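Local coordinates for periplasmic binding protein (Veillonella parvula, PDB 4MO9) that probably captures an iron chelate or similar solute outside the membrane, as TroA-like solute-binding proteins do for uptake by an ABC transporter, at residues D132-M137 and T144-Y149; E250-K255 and S300-V305; Y311-G316 and F327-K332. All blocks are in the same frame, centred on the assembly; numbering follows the deposited sequence.

Interaction 1. Residues D132-M137 and T144-Y149; sequences DAKAKM and TIYIDY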
ATOM      1  N   ASP A 132      -5.086 -13.640  19.961  1.00 44.62           N
ATOM      2  CA  ASP A 132      -6.501 -13.972  19.762  1.00 47.23           C
ATOM      3  C   ASP A 132      -6.786 -15.336  19.122  1.00 43.99           C
ATOM      4  O   ASP A 132      -7.786 -15.955  19.458  1.00 48.63           O
ATOM      5  CB  ASP A 132      -7.196 -12.904  18.902  1.00 43.48           C
ATOM      6  CG  ASP A 132      -7.521 -11.633  19.673  1.00 47.96           C
ATOM      7  OD1 ASP A 132      -7.421 -11.632  20.923  1.00 49.47           O
ATOM      8  OD2 ASP A 132      -7.896 -10.629  19.013  1.00 46.94           O
ATOM      9  N   ALA A 133      -5.930 -15.779  18.200  1.00 37.73           N
ATOM     10  CA  ALA A 133      -6.277 -16.879  17.291  1.00 39.77           C
ATOM     11  C   ALA A 133      -5.207 -17.956  17.081  1.00 39.79           C
ATOM     12  O   ALA A 133      -5.548 -19.117  16.840  1.00 37.95           O
ATOM     13  CB  ALA A 133      -6.704 -16.313  15.926  1.00 38.90           C
ATOM     14  N   LYS A 134      -3.929 -17.575  17.129  1.00 39.99           N
ATOM     15  CA  LYS A 134      -2.842 -18.483  16.739  1.00 38.00           C
ATOM     16  C   LYS A 134      -2.861 -19.829  17.466  1.00 37.78           C
ATOM     17  O   LYS A 134      -2.643 -20.854  16.836  1.00 36.98           O
ATOM     18  CB  LYS A 134      -1.458 -17.828  16.870  1.00 36.99           C
ATOM     19  CG  LYS A 134      -0.318 -18.724  16.333  1.00 37.02           C
ATOM     20  CD  LYS A 134       1.048 -18.002  16.272  1.00 37.09           C
ATOM     21  CE  LYS A 134       2.139 -18.911  15.662  1.00 35.33           C
ATOM     22  NZ  LYS A 134       2.276 -20.216  16.385  1.00 35.68           N
ATOM     23  N   ALA A 135      -3.137 -19.838  18.769  1.00 34.20           N
ATOM     24  CA  ALA A 135      -3.216 -21.108  19.488  1.00 39.99           C
ATOM     25  C   ALA A 135      -4.272 -22.010  18.847  1.00 40.21           C
ATOM     26  O   ALA A 135      -4.078 -23.229  18.737  1.00 38.37           O
ATOM     27  CB  ALA A 135      -3.521 -20.892  20.965  1.00 37.13           C
ATOM     28  N   LYS A 136      -5.376 -21.412  18.407  1.00 35.55           N
ATOM     29  CA  LYS A 136      -6.444 -22.184  17.782  1.00 44.22           C
ATOM     30  C   LYS A 136      -6.050 -22.654  16.384  1.00 40.62           C
ATOM     31  O   LYS A 136      -6.393 -23.777  15.976  1.00 41.90           O
ATOM     32  CB  LYS A 136      -7.751 -21.393  17.766  1.00 45.31           C
ATOM     33  CG  LYS A 136      -8.341 -21.212  19.167  1.00 48.92           C
ATOM     34  CD  LYS A 136      -9.701 -20.546  19.118  1.00 51.17           C
ATOM     35  CE  LYS A 136     -10.290 -20.385  20.509  1.00 54.58           C
ATOM     36  NZ  LYS A 136     -11.577 -19.629  20.455  1.00 58.22           N
HETATM   37  N   MSE A 137      -5.305 -21.817  15.673  1.00 35.03           N
HETATM   38  CA  MSE A 137      -4.798 -22.180  14.352  1.00 33.62           C
HETATM   39  C   MSE A 137      -3.785 -23.323  14.489  1.00 35.95           C
HETATM   40  O   MSE A 137      -3.846 -24.317  13.744  1.00 35.54           O
HETATM   41  CB  MSE A 137      -4.156 -20.969  13.667  1.00 30.95           C
HETATM   42  CG  MSE A 137      -5.070 -19.728  13.493  1.00 41.68           C
HETATM   43 SE   MSE A 137      -6.640 -20.082  12.390  0.66 41.26          SE
HETATM   44  CE  MSE A 137      -7.952 -20.082  13.841  1.00 48.97           C
ATOM     45  N   THR A 144       1.209 -20.784  10.046  1.00 27.92           N
ATOM     46  CA  THR A 144       1.251 -19.320  10.022  1.00 27.86           C
ATOM     47  C   THR A 144       2.542 -18.881   9.322  1.00 31.41           C
ATOM     48  O   THR A 144       3.628 -19.421   9.613  1.00 29.30           O
ATOM     49  CB  THR A 144       1.256 -18.754  11.455  1.00 29.95           C
ATOM     50  OG1 THR A 144       0.018 -19.076  12.112  1.00 31.11           O
ATOM     51  CG2 THR A 144       1.464 -17.248  11.445  1.00 28.68           C
ATOM     52  N   ILE A 145       2.435 -17.927   8.398  1.00 29.24           N
ATOM     53  CA  ILE A 145       3.608 -17.356   7.742  1.00 26.01           C
ATOM     54  C   ILE A 145       3.571 -15.837   7.875  1.00 25.45           C
ATOM     55  O   ILE A 145       2.661 -15.182   7.341  1.00 26.25           O
ATOM     56  CB  ILE A 145       3.689 -17.775   6.251  1.00 27.06           C
ATOM     57  CG1 ILE A 145       3.887 -19.298   6.144  1.00 31.66           C
ATOM     58  CG2 ILE A 145       4.826 -17.072   5.549  1.00 27.14           C
ATOM     59  CD1 ILE A 145       4.066 -19.786   4.688  1.00 32.77           C
ATOM     60  N   TYR A 146       4.533 -15.258   8.593  1.00 25.58           N
ATOM     61  CA  TYR A 146       4.527 -13.786   8.772  1.00 24.06           C
ATOM     62  C   TYR A 146       5.160 -13.075   7.585  1.00 23.45           C
ATOM     63  O   TYR A 146       6.170 -13.534   7.054  1.00 25.36           O
ATOM     64  CB  TYR A 146       5.240 -13.389  10.070  1.00 25.61           C
ATOM     65  CG  TYR A 146       4.493 -13.861  11.299  1.00 29.02           C
ATOM     66  CD1 TYR A 146       3.174 -13.468  11.519  1.00 28.42           C
ATOM     67  CD2 TYR A 146       5.094 -14.696  12.229  1.00 27.95           C
ATOM     68  CE1 TYR A 146       2.478 -13.901  12.632  1.00 30.02           C
ATOM     69  CE2 TYR A 146       4.402 -15.136  13.346  1.00 30.74           C
ATOM     70  CZ  TYR A 146       3.095 -14.729  13.537  1.00 31.54           C
ATOM     71  OH  TYR A 146       2.399 -15.162  14.642  1.00 34.95           O
ATOM     72  N   ILE A 147       4.569 -11.953   7.174  1.00 25.14           N
ATOM     73  CA  ILE A 147       5.093 -11.151   6.075  1.00 23.72           C
ATOM     74  C   ILE A 147       5.110  -9.691   6.551  1.00 26.53           C
ATOM     75  O   ILE A 147       4.502  -9.362   7.576  1.00 25.54           O
ATOM     76  CB  ILE A 147       4.212 -11.281   4.816  1.00 25.00           C
ATOM     77  CG1 ILE A 147       2.807 -10.728   5.091  1.00 27.27           C
ATOM     78  CG2 ILE A 147       4.129 -12.748   4.347  1.00 24.95           C
ATOM     79  CD1 ILE A 147       1.933 -10.610   3.839  1.00 27.05           C
ATOM     80  N   ASP A 148       5.796  -8.806   5.833  1.00 24.60           N
ATOM     81  CA  ASP A 148       5.912  -7.443   6.339  1.00 26.76           C
ATOM     82  C   ASP A 148       6.249  -6.461   5.229  1.00 28.86           C
ATOM     83  O   ASP A 148       7.424  -6.158   4.972  1.00 30.99           O
ATOM     84  CB  ASP A 148       6.945  -7.347   7.478  1.00 24.26           C
ATOM     85  CG  ASP A 148       6.925  -5.988   8.184  1.00 28.53           C
ATOM     86  OD1 ASP A 148       6.006  -5.167   7.936  1.00 31.29           O
ATOM     87  OD2 ASP A 148       7.826  -5.727   9.011  1.00 28.80           O
ATOM     88  N   TYR A 149       5.211  -5.954   4.581  1.00 26.27           N
ATOM     89  CA  TYR A 149       5.377  -4.874   3.626  1.00 27.61           C
ATOM     90  C   TYR A 149       5.341  -3.514   4.325  1.00 28.23           C
ATOM     91  O   TYR A 149       5.735  -2.498   3.730  1.00 26.46           O
ATOM     92  CB  TYR A 149       4.276  -4.956   2.567  1.00 25.98           C
ATOM     93  CG  TYR A 149       4.374  -6.160   1.651  1.00 25.80           C
ATOM     94  CD1 TYR A 149       5.562  -6.473   1.003  1.00 24.23           C
ATOM     95  CD2 TYR A 149       3.275  -6.988   1.444  1.00 28.05           C
ATOM     96  CE1 TYR A 149       5.653  -7.573   0.153  1.00 24.77           C
ATOM     97  CE2 TYR A 149       3.352  -8.102   0.613  1.00 26.40           C
ATOM     98  CZ  TYR A 149       4.545  -8.382  -0.036  1.00 28.17           C
ATOM     99  OH  TYR A 149       4.619  -9.471  -0.871  1.00 26.02           O
TER
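With CG anti to the backbone N (chi1 -174°) and the next two torsions also extended, the Lys134 side chain runs out straight toward Thr144 and Tyr146 and bends only at its last bond, chi4 -56°. The straight part lays its methylene groups against two hydroxyls of the strand. CD lies 3.5 Å from Tyr146 OH and CE 3.9 Å from the same oxygen, with the lysine chain passing the end of the tyrosine at about a right angle. Thr144 OG1 sits farther off, 4.1 Å from Lys134 CE. These are aliphatic carbons beside oxygens, held by van der Waals packing. The polar ends are served by other residues: Lys134 NZ makes a salt bridge with Asp138 one turn on in its own helix, Tyr146 OH is hydrogen-bonded to Glu130 OE2, and Thr144 OG1 to Tyr129 OH.

Thr144 and Tyr146, two positions apart, leave the strand on the same side and touch: the threonine methyl CG2 lies over one face of the Tyr146 ring, 3.6 Å above its plane and displaced toward the rim. Together with the hydrogen bond to Glu130, this should restrict the turning of the ring.

The helix bearing Lys134 starts right after Ala133, which occupies its N-cap position and whose carbonyl accepts from Met137 N at 3.0 Å. Tyr129 and Glu130 belong to the preceding helix 123-132, so both helical pieces reach the strand at Thr144 and Tyr146. The strand is one of the two edge strands of the four-stranded parallel sheet, bonded along its backbone to strand 118-122. Strand 118-122, the broken helical connection and strand 143-147 thus form a beta-alpha-beta unit of the N-terminal alpha/beta lobe in the TroA-like fold.

Interaction 2. Residues E250-K255 and S300-V305; sequences EFVLEK and SDLKAV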
ATOM      1  N   GLU A 250      -2.297  26.528  10.901  1.00 59.61           N
ATOM      2  CA  GLU A 250      -1.338  27.629  11.006  1.00 64.85           C
ATOM      3  C   GLU A 250       0.105  27.166  10.801  1.00 60.15           C
ATOM      4  O   GLU A 250       0.948  27.929  10.330  1.00 59.68           O
ATOM      5  CB  GLU A 250      -1.459  28.330  12.366  1.00 73.95           C
ATOM      6  CG  GLU A 250      -2.860  28.830  12.717  1.00 82.66           C
ATOM      7  CD  GLU A 250      -3.793  27.706  13.154  1.00 87.55           C
ATOM      8  OE1 GLU A 250      -5.027  27.878  13.040  1.00 91.19           O
ATOM      9  OE2 GLU A 250      -3.293  26.651  13.607  1.00 86.03           O
ATOM     10  N   PHE A 251       0.379  25.917  11.167  1.00 57.75           N
ATOM     11  CA  PHE A 251       1.704  25.325  11.009  1.00 54.35           C
ATOM     12  C   PHE A 251       2.129  25.358   9.539  1.00 52.23           C
ATOM     13  O   PHE A 251       3.261  25.733   9.220  1.00 52.66           O
ATOM     14  CB  PHE A 251       1.681  23.883  11.534  1.00 54.56           C
ATOM     15  CG  PHE A 251       3.034  23.224  11.627  1.00 55.65           C
ATOM     16  CD1 PHE A 251       3.490  22.394  10.608  1.00 56.43           C
ATOM     17  CD2 PHE A 251       3.830  23.390  12.755  1.00 57.20           C
ATOM     18  CE1 PHE A 251       4.731  21.765  10.701  1.00 55.65           C
ATOM     19  CE2 PHE A 251       5.067  22.769  12.854  1.00 57.18           C
ATOM     20  CZ  PHE A 251       5.519  21.955  11.828  1.00 55.79           C
ATOM     21  N   VAL A 252       1.218  24.985   8.642  1.00 49.03           N
ATOM     22  CA  VAL A 252       1.535  24.932   7.216  1.00 48.35           C
ATOM     23  C   VAL A 252       1.837  26.322   6.636  1.00 51.14           C
ATOM     24  O   VAL A 252       2.788  26.483   5.865  1.00 50.53           O
ATOM     25  CB  VAL A 252       0.429  24.221   6.400  1.00 48.65           C
ATOM     26  CG1 VAL A 252       0.754  24.247   4.919  1.00 48.80           C
ATOM     27  CG2 VAL A 252       0.270  22.767   6.857  1.00 44.38           C
ATOM     28  N   LEU A 253       1.044  27.321   7.018  1.00 52.18           N
ATOM     29  CA  LEU A 253       1.270  28.687   6.553  1.00 55.57           C
ATOM     30  C   LEU A 253       2.649  29.205   6.981  1.00 56.61           C
ATOM     31  O   LEU A 253       3.344  29.856   6.195  1.00 58.84           O
ATOM     32  CB  LEU A 253       0.162  29.621   7.057  1.00 56.34           C
ATOM     33  CG  LEU A 253      -1.277  29.246   6.682  1.00 57.15           C
ATOM     34  CD1 LEU A 253      -2.293  30.231   7.253  1.00 59.80           C
ATOM     35  CD2 LEU A 253      -1.433  29.153   5.179  1.00 55.58           C
ATOM     36  N   GLU A 254       3.043  28.905   8.216  1.00 55.69           N
ATOM     37  CA  GLU A 254       4.311  29.390   8.763  1.00 56.66           C
ATOM     38  C   GLU A 254       5.510  28.697   8.119  1.00 54.93           C
ATOM     39  O   GLU A 254       6.530  29.328   7.837  1.00 50.82           O
ATOM     40  CB  GLU A 254       4.342  29.187  10.277  1.00 62.01           C
ATOM     41  CG  GLU A 254       3.261  29.957  11.031  1.00 71.53           C
ATOM     42  CD  GLU A 254       3.179  29.571  12.501  1.00 76.70           C
ATOM     43  OE1 GLU A 254       3.388  28.375  12.820  1.00 76.59           O
ATOM     44  OE2 GLU A 254       2.902  30.463  13.331  1.00 78.87           O
ATOM     45  N   LYS A 255       5.390  27.391   7.902  1.00 52.63           N
ATOM     46  CA  LYS A 255       6.475  26.626   7.299  1.00 54.18           C
ATOM     47  C   LYS A 255       6.639  26.929   5.815  1.00 50.14           C
ATOM     48  O   LYS A 255       7.756  26.897   5.301  1.00 45.94           O
ATOM     49  CB  LYS A 255       6.267  25.122   7.504  1.00 56.59           C
ATOM     50  CG  LYS A 255       6.545  24.645   8.920  1.00 62.54           C
ATOM     51  CD  LYS A 255       7.943  25.056   9.365  1.00 66.96           C
ATOM     52  CE  LYS A 255       8.334  24.378  10.670  1.00 69.39           C
ATOM     53  NZ  LYS A 255       7.404  24.741  11.771  1.00 72.42           N
ATOM     54  N   SER A 300      -3.714  29.974  -1.142  1.00 52.29           N
ATOM     55  CA  SER A 300      -3.527  30.632  -2.431  1.00 55.60           C
ATOM     56  C   SER A 300      -2.171  31.313  -2.498  1.00 55.97           C
ATOM     57  O   SER A 300      -1.593  31.466  -3.577  1.00 56.19           O
ATOM     58  CB  SER A 300      -4.619  31.695  -2.649  1.00 65.32           C
ATOM     59  OG  SER A 300      -5.572  31.267  -3.604  1.00 69.27           O
ATOM     60  N   ASP A 301      -1.687  31.736  -1.331  1.00 57.53           N
ATOM     61  CA  ASP A 301      -0.451  32.505  -1.214  1.00 57.51           C
ATOM     62  C   ASP A 301       0.726  31.614  -0.839  1.00 52.49           C
ATOM     63  O   ASP A 301       1.839  32.102  -0.646  1.00 53.18           O
ATOM     64  CB  ASP A 301      -0.607  33.588  -0.150  1.00 62.15           C
ATOM     65  CG  ASP A 301      -1.673  34.606  -0.501  1.00 67.03           C
ATOM     66  OD1 ASP A 301      -1.762  34.999  -1.683  1.00 66.75           O
ATOM     67  OD2 ASP A 301      -2.421  35.019   0.413  1.00 70.99           O
ATOM     68  N   LEU A 302       0.476  30.316  -0.712  1.00 48.74           N
ATOM     69  CA  LEU A 302       1.545  29.374  -0.372  1.00 47.05           C
ATOM     70  C   LEU A 302       2.533  29.208  -1.520  1.00 48.58           C
ATOM     71  O   LEU A 302       2.137  29.077  -2.686  1.00 48.24           O
ATOM     72  CB  LEU A 302       0.979  28.000   0.019  1.00 46.39           C
ATOM     73  CG  LEU A 302       0.390  27.879   1.427  1.00 47.73           C
ATOM     74  CD1 LEU A 302      -0.161  26.482   1.689  1.00 44.54           C
ATOM     75  CD2 LEU A 302       1.428  28.244   2.470  1.00 51.75           C
ATOM     76  N   LYS A 303       3.819  29.216  -1.181  1.00 47.65           N
ATOM     77  CA  LYS A 303       4.884  28.963  -2.138  1.00 49.87           C
ATOM     78  C   LYS A 303       4.601  27.694  -2.961  1.00 48.16           C
ATOM     79  O   LYS A 303       4.784  27.690  -4.180  1.00 47.41           O
ATOM     80  CB  LYS A 303       6.212  28.842  -1.383  1.00 58.35           C
ATOM     81  CG  LYS A 303       7.419  28.517  -2.242  1.00 63.44           C
ATOM     82  CD  LYS A 303       8.715  28.618  -1.440  1.00 68.12           C
ATOM     83  CE  LYS A 303       8.832  27.505  -0.416  1.00 70.26           C
ATOM     84  NZ  LYS A 303      10.158  27.513   0.268  1.00 71.84           N
ATOM     85  N   ALA A 304       4.132  26.633  -2.308  1.00 44.77           N
ATOM     86  CA  ALA A 304       3.849  25.387  -3.018  1.00 43.86           C
ATOM     87  C   ALA A 304       2.731  25.536  -4.056  1.00 45.64           C
ATOM     88  O   ALA A 304       2.778  24.908  -5.122  1.00 46.92           O
ATOM     89  CB  ALA A 304       3.532  24.259  -2.037  1.00 42.57           C
ATOM     90  N   VAL A 305       1.730  26.355  -3.749  1.00 45.73           N
ATOM     91  CA  VAL A 305       0.608  26.543  -4.661  1.00 46.57           C
ATOM     92  C   VAL A 305       1.013  27.446  -5.825  1.00 48.26           C
ATOM     93  O   VAL A 305       0.785  27.110  -6.993  1.00 48.33           O
ATOM     94  CB  VAL A 305      -0.638  27.086  -3.926  1.00 49.23           C
ATOM     95  CG1 VAL A 305      -1.729  27.460  -4.914  1.00 49.27           C
ATOM     96  CG2 VAL A 305      -1.158  26.042  -2.936  1.00 49.91           C
TER
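Leu302 meets Val252 and Leu253 through methyl groups, and no flat group enters the contact; the Phe251 ring, on the same helix as these two but well away from Leu302, has Lys255 CG over one face, 3.8 Å above the plane and offset toward the rim, and packs on Ile236 and Thr237. The setting is the periphery of the C-terminal alpha/beta lobe, where helix 249-255 lies beside the turn that leads into helix 303-306. Leu302, the N-cap residue of that short helix, points its side chain at the longer one and divides its two methyls between neighbouring residues. CD1 is 4.0 Å from Val252 CG1, a branch lying anti to its own backbone N (chi1 177°), and the Leu302 side chain crosses those of Val252 and Leu253 at about a right angle. Leu302 also rests on Ile260 of strand 259-263, which carries this small apolar cluster down to the sheet.

Polar bonds tie the start of helix 303-306 to the residues just after helix 249-255: Lys303 N is hydrogen-bonded to Asn256 OD1, and Lys303 NZ forms a salt bridge with Asp258. The second branch of Leu302 completes the contact, its CD2 standing 4.0 Å from Leu253 CD2 and 4.1 Å from the carbonyl oxygen Val252 O.

Interaction 3. Residues Y311-G316 and F327-K332; sequences YSAHHG and FEYLAK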
ATOM      1  N   TYR A 311       0.908  18.008  -5.406  1.00 33.61           N
ATOM      2  CA  TYR A 311       0.856  16.666  -5.976  1.00 31.68           C
ATOM      3  C   TYR A 311      -0.126  15.794  -5.210  1.00 32.71           C
ATOM      4  O   TYR A 311      -0.634  16.194  -4.164  1.00 33.61           O
ATOM      5  CB  TYR A 311       2.240  16.011  -5.894  1.00 30.63           C
ATOM      6  CG  TYR A 311       3.301  16.765  -6.647  1.00 32.74           C
ATOM      7  CD1 TYR A 311       3.945  17.859  -6.079  1.00 34.78           C
ATOM      8  CD2 TYR A 311       3.648  16.397  -7.932  1.00 33.61           C
ATOM      9  CE1 TYR A 311       4.910  18.572  -6.780  1.00 35.75           C
ATOM     10  CE2 TYR A 311       4.616  17.100  -8.642  1.00 37.12           C
ATOM     11  CZ  TYR A 311       5.238  18.186  -8.060  1.00 36.03           C
ATOM     12  OH  TYR A 311       6.201  18.873  -8.753  1.00 35.12           O
ATOM     13  N   SER A 312      -0.375  14.592  -5.725  1.00 33.23           N
ATOM     14  CA  SER A 312      -1.239  13.631  -5.048  1.00 31.54           C
ATOM     15  C   SER A 312      -0.855  12.221  -5.477  1.00 27.65           C
ATOM     16  O   SER A 312      -0.604  11.984  -6.659  1.00 29.70           O
ATOM     17  CB  SER A 312      -2.711  13.910  -5.400  1.00 36.24           C
ATOM     18  OG  SER A 312      -3.562  12.945  -4.782  1.00 37.66           O
ATOM     19  N   ALA A 313      -0.771  11.301  -4.516  1.00 29.87           N
ATOM     20  CA  ALA A 313      -0.527   9.894  -4.801  1.00 29.67           C
ATOM     21  C   ALA A 313      -1.586   9.085  -4.065  1.00 29.73           C
ATOM     22  O   ALA A 313      -2.137   9.556  -3.068  1.00 32.85           O
ATOM     23  CB  ALA A 313       0.866   9.487  -4.346  1.00 29.47           C
ATOM     24  N   HIS A 314      -1.879   7.883  -4.552  1.00 28.58           N
ATOM     25  CA  HIS A 314      -2.939   7.051  -3.983  1.00 28.70           C
ATOM     26  C   HIS A 314      -2.519   6.455  -2.632  1.00 31.39           C
ATOM     27  O   HIS A 314      -1.490   5.770  -2.538  1.00 30.84           O
ATOM     28  CB  HIS A 314      -3.307   5.924  -4.967  1.00 29.70           C
ATOM     29  CG  HIS A 314      -4.587   5.217  -4.631  1.00 31.98           C
ATOM     30  ND1 HIS A 314      -4.725   4.422  -3.516  1.00 32.99           N
ATOM     31  CD2 HIS A 314      -5.788   5.193  -5.261  1.00 34.46           C
ATOM     32  CE1 HIS A 314      -5.955   3.938  -3.468  1.00 32.11           C
ATOM     33  NE2 HIS A 314      -6.620   4.388  -4.517  1.00 32.69           N
ATOM     34  N   HIS A 315      -3.340   6.692  -1.607  1.00 30.39           N
ATOM     35  CA  HIS A 315      -3.088   6.287  -0.217  1.00 32.48           C
ATOM     36  C   HIS A 315      -2.928   4.779  -0.032  1.00 31.86           C
ATOM     37  O   HIS A 315      -2.312   4.324   0.943  1.00 32.09           O
ATOM     38  CB  HIS A 315      -4.238   6.809   0.660  1.00 33.67           C
ATOM     39  CG  HIS A 315      -3.958   6.797   2.134  1.00 36.56           C
ATOM     40  ND1 HIS A 315      -2.742   7.158   2.670  1.00 38.11           N
ATOM     41  CD2 HIS A 315      -4.763   6.513   3.186  1.00 37.30           C
ATOM     42  CE1 HIS A 315      -2.800   7.073   3.990  1.00 38.03           C
ATOM     43  NE2 HIS A 315      -4.018   6.688   4.328  1.00 38.66           N
ATOM     44  N   GLY A 316      -3.477   3.996  -0.959  1.00 35.08           N
ATOM     45  CA  GLY A 316      -3.483   2.547  -0.811  1.00 34.78           C
ATOM     46  C   GLY A 316      -2.348   1.847  -1.539  1.00 33.54           C
ATOM     47  O   GLY A 316      -2.293   0.619  -1.595  1.00 32.02           O
ATOM     48  N   PHE A 327       7.889   4.705  -4.240  1.00 25.31           N
ATOM     49  CA  PHE A 327       9.284   5.121  -4.061  1.00 26.96           C
ATOM     50  C   PHE A 327       9.711   5.991  -5.241  1.00 28.32           C
ATOM     51  O   PHE A 327      10.314   7.051  -5.059  1.00 28.59           O
ATOM     52  CB  PHE A 327      10.217   3.896  -3.954  1.00 25.86           C
ATOM     53  CG  PHE A 327      10.286   3.279  -2.577  1.00 27.63           C
ATOM     54  CD1 PHE A 327       9.353   2.328  -2.179  1.00 27.79           C
ATOM     55  CD2 PHE A 327      11.314   3.611  -1.698  1.00 30.31           C
ATOM     56  CE1 PHE A 327       9.424   1.731  -0.919  1.00 29.15           C
ATOM     57  CE2 PHE A 327      11.400   3.014  -0.419  1.00 31.94           C
ATOM     58  CZ  PHE A 327      10.452   2.065  -0.036  1.00 29.67           C
ATOM     59  N   GLU A 328       9.379   5.550  -6.453  1.00 28.70           N
ATOM     60  CA  GLU A 328       9.716   6.302  -7.660  1.00 29.88           C
ATOM     61  C   GLU A 328       8.988   7.643  -7.739  1.00 30.17           C
ATOM     62  O   GLU A 328       9.584   8.670  -8.080  1.00 29.43           O
ATOM     63  CB  GLU A 328       9.399   5.471  -8.902  1.00 29.72           C
ATOM     64  CG  GLU A 328      10.302   4.246  -9.094  1.00 28.91           C
ATOM     65  CD  GLU A 328      10.027   3.551 -10.410  1.00 32.57           C
ATOM     66  OE1 GLU A 328       8.857   3.589 -10.868  1.00 34.60           O
ATOM     67  OE2 GLU A 328      10.972   2.987 -11.006  1.00 32.20           O
ATOM     68  N   TYR A 329       7.699   7.640  -7.415  1.00 30.79           N
ATOM     69  CA  TYR A 329       6.906   8.880  -7.477  1.00 31.62           C
ATOM     70  C   TYR A 329       7.422   9.935  -6.513  1.00 30.26           C
ATOM     71  O   TYR A 329       7.499  11.116  -6.854  1.00 31.34           O
ATOM     72  CB  TYR A 329       5.435   8.595  -7.167  1.00 28.72           C
ATOM     73  CG  TYR A 329       4.551   9.806  -7.365  1.00 29.82           C
ATOM     74  CD1 TYR A 329       3.974  10.466  -6.286  1.00 30.15           C
ATOM     75  CD2 TYR A 329       4.304  10.296  -8.640  1.00 31.29           C
ATOM     76  CE1 TYR A 329       3.158  11.581  -6.478  1.00 30.16           C
ATOM     77  CE2 TYR A 329       3.492  11.411  -8.844  1.00 33.78           C
ATOM     78  CZ  TYR A 329       2.926  12.047  -7.761  1.00 33.09           C
ATOM     79  OH  TYR A 329       2.121  13.154  -7.975  1.00 33.52           O
ATOM     80  N   LEU A 330       7.773   9.520  -5.300  1.00 30.84           N
ATOM     81  CA  LEU A 330       8.247  10.484  -4.310  1.00 29.65           C
ATOM     82  C   LEU A 330       9.599  11.058  -4.729  1.00 30.99           C
ATOM     83  O   LEU A 330       9.795  12.267  -4.692  1.00 31.30           O
ATOM     84  CB  LEU A 330       8.343   9.844  -2.925  1.00 27.10           C
ATOM     85  CG  LEU A 330       7.023   9.509  -2.236  1.00 27.97           C
ATOM     86  CD1 LEU A 330       7.290   8.624  -1.023  1.00 29.67           C
ATOM     87  CD2 LEU A 330       6.292  10.787  -1.824  1.00 32.90           C
ATOM     88  N   ALA A 331      10.521  10.196  -5.148  1.00 31.30           N
ATOM     89  CA  ALA A 331      11.864  10.650  -5.533  1.00 32.17           C
ATOM     90  C   ALA A 331      11.844  11.535  -6.773  1.00 32.00           C
ATOM     91  O   ALA A 331      12.550  12.559  -6.847  1.00 35.30           O
ATOM     92  CB  ALA A 331      12.779   9.454  -5.749  1.00 28.09           C
ATOM     93  N   LYS A 332      11.035  11.146  -7.752  1.00 30.35           N
ATOM     94  CA  LYS A 332      10.874  11.937  -8.976  1.00 34.62           C
ATOM     95  C   LYS A 332      10.180  13.278  -8.703  1.00 35.16           C
ATOM     96  O   LYS A 332      10.472  14.284  -9.366  1.00 33.56           O
ATOM     97  CB  LYS A 332      10.114  11.126 -10.036  1.00 38.19           C
ATOM     98  CG  LYS A 332       9.886  11.822 -11.376  1.00 39.13           C
ATOM     99  CD  LYS A 332       9.146  10.868 -12.329  1.00 38.01           C
ATOM    100  CE  LYS A 332       9.027  11.413 -13.745  1.00 37.83           C
ATOM    101  NZ  LYS A 332      10.289  11.308 -14.531  1.00 37.36           N
TER
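The Tyr329 ring overlaps Ala313, whose CB lies 3.8 Å from both CD1 and CE1 and approaches obliquely. A chi1 of -174° swings CG of Tyr329 away from the backbone N, which carries the phenol up to the strand and along it, past Ser312 to Tyr311. There the hydroxyl meets the edge of the Tyr311 ring near its plane, 3.5 Å from Tyr311 CB and 3.6 Å from Tyr311 CD2; Ser312 O lies 3.2 Å from the same OH. Both tyrosines also stack on the neighbouring strand 365-367, Tyr329 on Phe365 and Tyr311 on His367. Replacing Tyr329 by an alanine removes the ring that Ala313 and Phe365 share and would probably open a gap between helix and sheet.

Past the strand end, His314 ND1 accepts a bond from Gly316 N (2.9 Å, 156° at the hydrogen), the donor lying near the imidazole plane, a bond that helps hold the chain turn.

Helix 327-332 and strand 311-313 run nearly antiparallel, at 169° with axes 10.2 Å apart, the helix-on-sheet packing of an alpha/beta lobe, here the C-terminal one.

Overall arrangement
All three contacts are largely buried, but they lie at different depths. The centre of interaction 3 is about 11 Å from the chain's centre, and the contact joins a helix to the mixed sheet through aromatic packing. Interaction 2, its centre about 28 Å out, is a small aliphatic contact between one helix and the turn before another, on the outside of the same lobe; helix 303-306 leads directly into strand 310-313, so the two adjoin in sequence, with nearest atoms about 7 Å apart. Interaction 1 belongs to the other sheet, across the chain's centre, its centre about 45 Å from that of interaction 2. There lysine methylenes meet hydroxyls whose hydrogen bonds go to other residues. No element is shared among them, and none touches another.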